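PDB 2QWZ: phenylacetic acid degradation-related protein from Silicibacter sp., which is a putative thioesterase of the hotdog-fold superfamily, probably hydrolysing acyl-CoA thioesters, although its own substrate is not established. Local coordinates for residues 55-60 with 114-119. Residues are numbered along the deposited sequence; the frame is centred on the assembly and turned at random.
Sequences TMRLNV and GRDLLG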
ATOM      1  N   THR A  55      -3.218   7.626  21.274  1.00 26.29           N
ATOM      2  CA  THR A  55      -2.922   8.959  20.696  1.00 27.65           C
ATOM      3  C   THR A  55      -1.506   9.374  21.022  1.00 27.12           C
ATOM      4  O   THR A  55      -1.154   9.524  22.188  1.00 28.53           O
ATOM      5  CB  THR A  55      -3.878  10.018  21.198  1.00 28.75           C
ATOM      6  OG1 THR A  55      -5.183   9.539  20.966  1.00 29.77           O
ATOM      7  CG2 THR A  55      -3.699  11.359  20.455  1.00 24.50           C
HETATM    8  N   MSE A  56      -0.670   9.482  19.989  1.00 25.81           N
HETATM    9  CA  MSE A  56       0.708   9.899  20.153  1.00 25.14           C
HETATM   10  C   MSE A  56       0.899  11.306  19.609  1.00 27.86           C
HETATM   11  O   MSE A  56       0.272  11.653  18.605  1.00 24.30           O
HETATM   12  CB  MSE A  56       1.593   8.951  19.397  1.00 28.55           C
HETATM   13  CG  MSE A  56       3.042   9.132  19.635  1.00 32.81           C
HETATM   14 SE   MSE A  56       3.796   8.089  21.083  0.75 41.73          SE
HETATM   15  CE  MSE A  56       3.348   6.254  20.673  1.00 22.26           C
ATOM     16  N   ARG A  57       1.773  12.073  20.275  1.00 29.15           N
ATOM     17  CA  ARG A  57       2.088  13.464  19.939  1.00 32.10           C
ATOM     18  C   ARG A  57       3.498  13.537  19.391  1.00 30.66           C
ATOM     19  O   ARG A  57       4.426  12.916  19.950  1.00 26.55           O
ATOM     20  CB  ARG A  57       2.012  14.343  21.189  1.00 32.02           C
ATOM     21  CG  ARG A  57       2.178  15.850  20.931  1.00 34.58           C
ATOM     22  CD  ARG A  57       2.011  16.644  22.228  1.00 31.15           C
ATOM     23  NE  ARG A  57       0.620  16.612  22.628  1.00 29.78           N
ATOM     24  CZ  ARG A  57      -0.280  17.503  22.248  1.00 30.88           C
ATOM     25  NH1 ARG A  57       0.065  18.536  21.490  1.00 24.50           N
ATOM     26  NH2 ARG A  57      -1.529  17.337  22.610  1.00 32.74           N
ATOM     27  N   LEU A  58       3.640  14.259  18.280  1.00 26.70           N
ATOM     28  CA  LEU A  58       4.940  14.706  17.806  1.00 27.97           C
ATOM     29  C   LEU A  58       5.045  16.170  18.191  1.00 29.11           C
ATOM     30  O   LEU A  58       4.277  17.025  17.690  1.00 25.25           O
ATOM     31  CB  LEU A  58       5.077  14.545  16.285  1.00 29.52           C
ATOM     32  CG  LEU A  58       6.362  14.872  15.509  1.00 28.87           C
ATOM     33  CD1 LEU A  58       6.251  14.287  14.066  1.00 30.26           C
ATOM     34  CD2 LEU A  58       6.641  16.344  15.425  1.00 33.25           C
ATOM     35  N   ASN A  59       6.004  16.455  19.064  1.00 30.53           N
ATOM     36  CA  ASN A  59       6.324  17.832  19.473  1.00 32.62           C
ATOM     37  C   ASN A  59       7.021  18.580  18.346  1.00 32.21           C
ATOM     38  O   ASN A  59       8.201  18.385  18.125  1.00 34.89           O
ATOM     39  CB  ASN A  59       7.219  17.776  20.723  1.00 35.60           C
ATOM     40  CG  ASN A  59       7.688  19.148  21.206  1.00 37.87           C
ATOM     41  OD1 ASN A  59       7.177  20.199  20.800  1.00 46.66           O
ATOM     42  ND2 ASN A  59       8.658  19.130  22.114  1.00 43.94           N
ATOM     43  N   VAL A  60       6.284  19.438  17.646  1.00 34.29           N
ATOM     44  CA  VAL A  60       6.771  20.111  16.433  1.00 34.97           C
ATOM     45  C   VAL A  60       7.967  21.041  16.711  1.00 37.36           C
ATOM     46  O   VAL A  60       8.831  21.248  15.856  1.00 38.23           O
ATOM     47  CB  VAL A  60       5.642  20.894  15.711  1.00 35.21           C
ATOM     48  CG1 VAL A  60       5.246  22.109  16.504  1.00 35.54           C
ATOM     49  CG2 VAL A  60       6.071  21.321  14.288  1.00 32.56           C
ATOM     50  N   GLY A 114       3.344  25.082  12.594  1.00 33.06           N
ATOM     51  CA  GLY A 114       3.444  25.613  13.950  1.00 32.80           C
ATOM     52  C   GLY A 114       2.638  24.887  15.012  1.00 30.13           C
ATOM     53  O   GLY A 114       2.478  25.419  16.078  1.00 30.67           O
ATOM     54  N   ARG A 115       2.130  23.690  14.695  1.00 28.20           N
ATOM     55  CA  ARG A 115       1.309  22.877  15.595  1.00 27.17           C
ATOM     56  C   ARG A 115       1.851  21.469  15.713  1.00 24.54           C
ATOM     57  O   ARG A 115       2.426  20.941  14.757  1.00 26.30           O
ATOM     58  CB  ARG A 115      -0.091  22.767  15.073  1.00 26.58           C
ATOM     59  CG  ARG A 115      -0.762  24.087  14.957  1.00 27.57           C
ATOM     60  CD  ARG A 115      -2.175  23.869  14.621  1.00 31.79           C
ATOM     61  NE  ARG A 115      -2.934  25.132  14.632  1.00 28.80           N
ATOM     62  CZ  ARG A 115      -4.171  25.262  15.104  1.00 35.13           C
ATOM     63  NH1 ARG A 115      -4.831  24.241  15.652  1.00 29.11           N
ATOM     64  NH2 ARG A 115      -4.761  26.441  15.044  1.00 33.42           N
ATOM     65  N   ASP A 116       1.659  20.859  16.871  1.00 24.21           N
ATOM     66  CA  ASP A 116       2.016  19.457  17.033  1.00 26.87           C
ATOM     67  C   ASP A 116       1.142  18.639  16.125  1.00 27.99           C
ATOM     68  O   ASP A 116       0.071  19.076  15.688  1.00 29.23           O
ATOM     69  CB  ASP A 116       1.829  18.970  18.466  1.00 26.91           C
ATOM     70  CG  ASP A 116       2.774  19.622  19.436  1.00 23.69           C
ATOM     71  OD1 ASP A 116       3.762  20.268  19.033  1.00 30.06           O
ATOM     72  OD2 ASP A 116       2.490  19.498  20.622  1.00 27.25           O
ATOM     73  N   LEU A 117       1.647  17.449  15.822  1.00 31.21           N
ATOM     74  CA  LEU A 117       0.955  16.487  14.999  1.00 31.02           C
ATOM     75  C   LEU A 117       0.494  15.384  15.930  1.00 30.14           C
ATOM     76  O   LEU A 117       1.275  14.905  16.750  1.00 32.58           O
ATOM     77  CB  LEU A 117       1.909  15.930  13.945  1.00 29.81           C
ATOM     78  CG  LEU A 117       1.416  15.904  12.517  1.00 34.24           C
ATOM     79  CD1 LEU A 117       1.049  17.336  12.064  1.00 36.78           C
ATOM     80  CD2 LEU A 117       2.482  15.272  11.656  1.00 30.69           C
ATOM     81  N   LEU A 118      -0.775  14.993  15.802  1.00 30.51           N
ATOM     82  CA  LEU A 118      -1.333  13.925  16.598  1.00 32.06           C
ATOM     83  C   LEU A 118      -1.600  12.767  15.660  1.00 32.26           C
ATOM     84  O   LEU A 118      -2.093  12.971  14.528  1.00 30.21           O
ATOM     85  CB  LEU A 118      -2.639  14.382  17.251  1.00 32.37           C
ATOM     86  CG  LEU A 118      -2.556  15.634  18.112  1.00 34.78           C
ATOM     87  CD1 LEU A 118      -3.906  15.857  18.723  1.00 28.33           C
ATOM     88  CD2 LEU A 118      -1.484  15.506  19.183  1.00 26.07           C
ATOM     89  N   GLY A 119      -1.215  11.576  16.120  1.00 29.13           N
ATOM     90  CA  GLY A 119      -1.584  10.330  15.510  1.00 29.27           C
ATOM     91  C   GLY A 119      -2.533   9.493  16.357  1.00 29.41           C
ATOM     92  O   GLY A 119      -2.209   9.064  17.471  1.00 25.51           O
TER
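Arg57 and Asp116 form a salt bridge beside an antiparallel strand pair. NH1 of Arg57 lies 2.7 Å from OD2 of Asp116, which receives it on its anti lone pair. The oxygen sits in the guanidinium plane, but the carboxylate is turned 71° against that plane. The Arg57 chain leaves with CG anti to the backbone N (chi1 -174°) and bends at chi3, which lays the guanidinium over CD2 of Leu118. That methyl lies under the centre of one face, 3.9 Å from CZ of Arg57. With alanine in place of Arg57, Asp116, Glu140 and Asp47 would probably lose their shared cationic mate, and the Leu118 methyl the flat group over it.

OD1, the second oxygen of Asp116, takes the backbone N of Val60 at 3.0 Å, from above the carboxylate plane. The Asp116 carboxylate thus grips 55-60 twice, at the Arg57 side chain on the strand and at the Val60 backbone beyond its end. CB of Val60 rests 3.4 Å from O of Arg115.

The other face is closely packed and apolar. Leu58 and Leu117 are a hydrogen-bonded pair, and their CB atoms lie 4.2 Å apart. Leu58 N to Leu117 O is nearly straight at 2.9 Å; the return bond, Leu117 N to Leu58 O, is longer at 3.3 Å. Met56, a selenomethionine, pairs with Gly119 by two backbone bonds. The loose end is at exposed Gly114. At Arg115 the side chain sets out away from 55-60, and its NH1 bonds to the backbone O of Glu140.

Met56 and Leu117 pack on helix 73-92, the central helix of the hotdog fold. On the opposite face, Arg57 also bridges to Asp47 and Glu140. Strands 44-49 and 130-139 flank the pair within the sheet.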